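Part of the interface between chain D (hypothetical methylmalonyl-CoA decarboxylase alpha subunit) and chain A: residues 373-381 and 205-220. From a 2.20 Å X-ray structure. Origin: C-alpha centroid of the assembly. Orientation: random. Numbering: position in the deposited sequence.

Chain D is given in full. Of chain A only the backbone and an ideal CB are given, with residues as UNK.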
# COMPACT_ATOMS: atom_id res chain seq x y z
N VAL D 373 41.31 4.62 -17.18
CA VAL D 373 42.66 4.11 -17.37
C VAL D 373 42.61 3.04 -18.45
O VAL D 373 41.78 2.12 -18.39
CB VAL D 373 43.20 3.49 -16.06
CG1 VAL D 373 44.63 3.01 -16.25
CG2 VAL D 373 43.15 4.53 -14.94
N PRO D 374 43.49 3.14 -19.47
CA PRO D 374 43.53 2.17 -20.58
C PRO D 374 44.43 0.96 -20.35
O PRO D 374 45.13 0.86 -19.34
CB PRO D 374 44.02 3.03 -21.73
CG PRO D 374 45.06 3.88 -21.05
CD PRO D 374 44.38 4.28 -19.74
N GLY D 375 44.40 0.03 -21.30
CA GLY D 375 45.24 -1.15 -21.21
C GLY D 375 44.50 -2.46 -21.02
O GLY D 375 43.41 -2.50 -20.44
N THR D 376 45.10 -3.54 -21.51
CA THR D 376 44.49 -4.86 -21.37
C THR D 376 44.25 -5.14 -19.89
O THR D 376 43.25 -5.74 -19.50
CB THR D 376 45.41 -5.96 -21.96
OG1 THR D 376 46.70 -5.89 -21.34
CG2 THR D 376 45.55 -5.79 -23.47
N ASP D 377 45.19 -4.69 -19.06
CA ASP D 377 45.10 -4.88 -17.62
C ASP D 377 43.71 -4.49 -17.10
O ASP D 377 43.13 -5.20 -16.28
CB ASP D 377 46.20 -4.06 -16.94
CG ASP D 377 46.36 -4.40 -15.47
OD1 ASP D 377 47.38 -3.96 -14.88
OD2 ASP D 377 45.48 -5.09 -14.90
N GLN D 378 43.17 -3.37 -17.58
CA GLN D 378 41.86 -2.92 -17.14
C GLN D 378 40.72 -3.65 -17.85
O GLN D 378 39.70 -3.96 -17.22
CB GLN D 378 41.70 -1.41 -17.33
CG GLN D 378 42.43 -0.56 -16.31
CD GLN D 378 41.87 -0.71 -14.90
OE1 GLN D 378 42.57 -1.14 -13.98
NE2 GLN D 378 40.61 -0.37 -14.73
N GLU D 379 40.87 -3.92 -19.15
CA GLU D 379 39.83 -4.63 -19.89
C GLU D 379 39.70 -6.08 -19.43
O GLU D 379 38.60 -6.58 -19.23
CB GLU D 379 40.11 -4.63 -21.40
CG GLU D 379 40.06 -3.27 -22.08
CD GLU D 379 38.74 -2.55 -21.88
OE1 GLU D 379 37.68 -3.23 -21.81
OE2 GLU D 379 38.75 -1.30 -21.82
N TYR D 380 40.85 -6.73 -19.24
CA TYR D 380 40.88 -8.13 -18.81
C TYR D 380 40.21 -8.36 -17.48
O TYR D 380 39.63 -9.41 -17.24
CB TYR D 380 42.32 -8.64 -18.75
CG TYR D 380 42.94 -8.89 -20.10
CD1 TYR D 380 42.39 -8.32 -21.26
CD2 TYR D 380 44.10 -9.66 -20.23
CE1 TYR D 380 42.97 -8.52 -22.50
CE2 TYR D 380 44.69 -9.87 -21.48
CZ TYR D 380 44.11 -9.29 -22.61
OH TYR D 380 44.67 -9.50 -23.84
N LYS D 381 40.30 -7.37 -16.60
CA LYS D 381 39.69 -7.50 -15.28
C LYS D 381 38.29 -6.92 -15.23
O LYS D 381 37.73 -6.71 -14.16
CB LYS D 381 40.60 -6.85 -14.22
CG LYS D 381 41.89 -7.65 -13.99
CD LYS D 381 42.95 -6.83 -13.28
CE LYS D 381 44.25 -7.62 -13.13
NZ LYS D 381 45.33 -6.83 -12.46
N UNK A 205 44.85 5.07 -27.86
CA UNK A 205 45.12 5.87 -26.67
C UNK A 205 46.02 5.12 -25.69
O UNK A 205 46.94 5.71 -25.11
CB UNK A 205 43.81 6.26 -25.99
N UNK A 206 45.78 3.82 -25.52
CA UNK A 206 46.60 3.02 -24.61
C UNK A 206 48.07 3.14 -25.05
O UNK A 206 48.99 2.95 -24.25
CB UNK A 206 46.14 1.56 -24.60
N UNK A 207 48.27 3.46 -26.33
CA UNK A 207 49.62 3.61 -26.87
C UNK A 207 50.27 4.90 -26.35
O UNK A 207 51.26 4.85 -25.62
CB UNK A 207 49.58 3.61 -28.40
N UNK A 208 49.71 6.03 -26.73
CA UNK A 208 50.24 7.32 -26.31
C UNK A 208 50.28 7.43 -24.78
O UNK A 208 51.25 7.95 -24.21
CB UNK A 208 49.40 8.45 -26.90
N UNK A 209 49.24 6.93 -24.12
CA UNK A 209 49.18 6.96 -22.67
C UNK A 209 50.11 5.88 -22.10
O UNK A 209 51.25 6.18 -21.72
CB UNK A 209 47.74 6.76 -22.18
N UNK A 210 49.63 4.64 -22.05
CA UNK A 210 50.43 3.52 -21.53
C UNK A 210 51.75 3.36 -22.27
O UNK A 210 52.83 3.41 -21.66
CB UNK A 210 49.63 2.22 -21.62
N UNK A 211 51.67 3.17 -23.58
CA UNK A 211 52.86 2.98 -24.39
C UNK A 211 52.83 1.57 -24.96
O UNK A 211 53.65 1.20 -25.80
CB UNK A 211 54.13 3.22 -23.58
N UNK A 212 51.86 0.79 -24.49
CA UNK A 212 51.69 -0.59 -24.93
C UNK A 212 50.88 -0.63 -26.22
O UNK A 212 49.92 0.12 -26.39
CB UNK A 212 51.01 -1.43 -23.84
N UNK A 213 51.28 -1.51 -27.14
CA UNK A 213 50.59 -1.66 -28.41
C UNK A 213 49.87 -2.99 -28.51
O UNK A 213 50.48 -4.06 -28.38
CB UNK A 213 51.58 -1.52 -29.57
N UNK A 214 48.56 -2.93 -28.75
CA UNK A 214 47.76 -4.14 -28.84
C UNK A 214 46.67 -4.07 -29.91
O UNK A 214 46.16 -2.99 -30.23
CB UNK A 214 47.12 -4.43 -27.48
N UNK A 215 46.34 -5.23 -30.47
CA UNK A 215 45.31 -5.37 -31.49
C UNK A 215 43.93 -5.21 -30.85
O UNK A 215 43.79 -5.29 -29.63
CB UNK A 215 45.43 -6.72 -32.20
N UNK A 216 42.91 -5.00 -31.68
CA UNK A 216 41.55 -4.85 -31.18
C UNK A 216 41.07 -6.13 -30.49
O UNK A 216 40.47 -6.07 -29.41
CB UNK A 216 40.60 -4.48 -32.32
N UNK A 217 41.33 -7.27 -31.12
CA UNK A 217 40.93 -8.57 -30.57
C UNK A 217 41.64 -8.91 -29.27
O UNK A 217 41.05 -9.53 -28.38
CB UNK A 217 41.20 -9.67 -31.59
N UNK A 218 42.91 -8.52 -29.15
CA UNK A 218 43.67 -8.80 -27.94
C UNK A 218 43.29 -7.87 -26.80
O UNK A 218 43.55 -8.17 -25.63
CB UNK A 218 45.17 -8.69 -28.22
N UNK A 219 42.68 -6.73 -27.14
CA UNK A 219 42.27 -5.77 -26.12
C UNK A 219 40.85 -6.06 -25.62
O UNK A 219 40.59 -6.00 -24.41
CB UNK A 219 42.35 -4.35 -26.67
N UNK A 220 39.94 -6.37 -26.54
CA UNK A 220 38.57 -6.63 -26.14
C UNK A 220 37.77 -7.52 -27.08
O UNK A 220 36.59 -7.26 -27.32
CB UNK A 220 37.84 -5.29 -25.99

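Position 205 lies on a helix, with its CA-to-CB bond sideways to chain D and its ideal CB 5.3 Å from D:Pro374 CB. Chain D asks little here, and many helix-compatible side chains would fit. The residue is A:Ile205, whose side chain ends leading away from chain D.

At position 206 the backbones come close, with the CA atoms of 206 and D:Pro374 5.1 Å apart. The ideal CB is 3.9 Å from D:Pro374 CB and 4.0 Å from D:Gly375 N, so a small or compact branched side chain suits: alanine, serine, threonine or valine. It is A:Thr206. Its CG2 packs 3.4 Å from D:Pro374 CB, presenting a methyl to the proline, while its hydroxyl OG1 bonds to a residue just outside the stretch.

Position 207 points away and 208 is out of reach; chain D sets no constraint on either. They are A:Lys207 and A:Val208.

Position 209 is the first residue to leave helical angles. Its CB points toward chain D and lies 4.1 Å from D:Pro374 CG, an apolar ring carbon with nothing to hydrogen-bond. A modest aliphatic group would suit, and A:Val209 supplies one, its CG1 3.9 Å from D:Pro374 CG.

Position 210 also points toward chain D, but its CB is farther back, 4.9 Å from D:Pro374 CG. That leaves room for a longer apolar chain such as leucine or methionine. A:Leu210 reaches in, bringing CD2 to 3.3 Å from D:Pro374 CG; its chi1 of -99° lies between the usual wells. This part of the chain is poorly ordered, so the fine detail deserves caution.

Position 211 has phi/psi of 115/-8, where a CB would jam against the preceding carbonyl oxygen. The backbone itself calls for glycine, and it is A:Gly211.

Positions 212 and 213 make no contact and tolerate polar residues: A:Glu212 and A:Glu213.

Position 214 points toward D:Thr376, its ideal CB 4.5 Å from D:Thr376 CG2. The methyl invites a small aliphatic partner, and the extended backbone favours beta-branching. A:Val214 places CG2 4.2 Å from D:Thr376 CG2.

Position 215 precedes a helix, where serine, threonine, aspartate or asparagine commonly serve as N-cap residues; it is A:Ser215. Positions 216 and 217 are out of reach: A:Phe216 and A:Gln217.

At 218 the backbone does the work. D:Tyr380 OH donates a very short hydrogen bond, 2.5 Å, to the carbonyl O of 218, which any residue could offer. The CA-to-CB bond points sideways, with the ideal CB 4.5 Å from D:Tyr380 OH, and many side chains would serve. A:Asp218 makes no hydrogen bond to chain D with its carboxylate; its carbonyl O is the acceptor.

Position 219 starts away, yet its CB is 4.8 Å from D:Thr376 CG2 and 5.2 Å from D:Glu379 CG; a flexible aliphatic chain could turn back to fill this space. A:Leu219, with chi1 t and chi2 p, sets CD1 3.6 Å from D:Thr376 N, 3.7 Å from D:Thr376 CG2 and 3.8 Å from D:Glu379 CG.

At 220 an ideal CB would lie 4.7 Å from D:Glu379 OE1. That is no clash, so chain D does not insist on glycine; the deposited residue is A:Gly220.

Chain A 205-220: ITKVVLGEEVSFQDLG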
# COMPACT_ATOMS: atom_id res chain seq x y z
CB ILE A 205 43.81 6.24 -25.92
CG1 ILE A 205 42.82 6.90 -26.89
CG2 ILE A 205 44.11 7.19 -24.77
CD1 ILE A 205 42.12 5.93 -27.80
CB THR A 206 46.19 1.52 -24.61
OG1 THR A 206 46.68 0.89 -25.80
CG2 THR A 206 44.67 1.38 -24.58
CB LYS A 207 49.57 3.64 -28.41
CG LYS A 207 50.74 4.38 -29.07
CD LYS A 207 52.10 3.79 -28.68
CE LYS A 207 53.12 4.90 -28.48
NZ LYS A 207 53.22 5.81 -29.66
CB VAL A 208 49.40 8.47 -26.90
CG1 VAL A 208 49.52 8.45 -28.42
CG2 VAL A 208 47.94 8.33 -26.50
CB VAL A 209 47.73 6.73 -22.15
CG1 VAL A 209 47.71 6.69 -20.62
CG2 VAL A 209 46.82 7.84 -22.65
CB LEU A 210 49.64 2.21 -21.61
CG LEU A 210 48.90 1.63 -20.39
CD1 LEU A 210 49.91 1.21 -19.33
CD2 LEU A 210 47.92 2.66 -19.83
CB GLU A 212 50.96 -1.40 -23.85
CG GLU A 212 51.65 -1.45 -22.50
CD GLU A 212 53.09 -1.90 -22.61
OE1 GLU A 212 53.97 -1.03 -22.77
OE2 GLU A 212 53.33 -3.13 -22.54
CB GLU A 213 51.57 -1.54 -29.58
CG GLU A 213 50.98 -2.05 -30.89
CD GLU A 213 51.80 -1.67 -32.10
OE1 GLU A 213 51.51 -2.20 -33.20
OE2 GLU A 213 52.72 -0.84 -31.97
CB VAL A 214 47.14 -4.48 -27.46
CG1 VAL A 214 46.56 -3.23 -26.85
CG2 VAL A 214 46.08 -5.56 -27.59
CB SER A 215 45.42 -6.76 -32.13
OG SER A 215 44.36 -7.00 -33.04
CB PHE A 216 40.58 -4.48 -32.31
CG PHE A 216 40.84 -3.14 -32.93
CD1 PHE A 216 41.29 -2.07 -32.17
CD2 PHE A 216 40.59 -2.93 -34.29
CE1 PHE A 216 41.50 -0.82 -32.74
CE2 PHE A 216 40.80 -1.69 -34.86
CZ PHE A 216 41.26 -0.63 -34.09
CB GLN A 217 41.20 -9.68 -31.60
CG GLN A 217 40.26 -9.64 -32.79
CD GLN A 217 38.81 -9.72 -32.36
OE1 GLN A 217 38.36 -10.75 -31.85
NE2 GLN A 217 38.08 -8.63 -32.55
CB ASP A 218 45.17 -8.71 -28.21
CG ASP A 218 45.67 -9.82 -29.10
OD1 ASP A 218 44.93 -10.79 -29.31
OD2 ASP A 218 46.82 -9.72 -29.59
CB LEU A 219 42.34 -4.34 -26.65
CG LEU A 219 42.04 -3.24 -25.62
CD1 LEU A 219 43.05 -3.32 -24.48
CD2 LEU A 219 42.07 -1.86 -26.29
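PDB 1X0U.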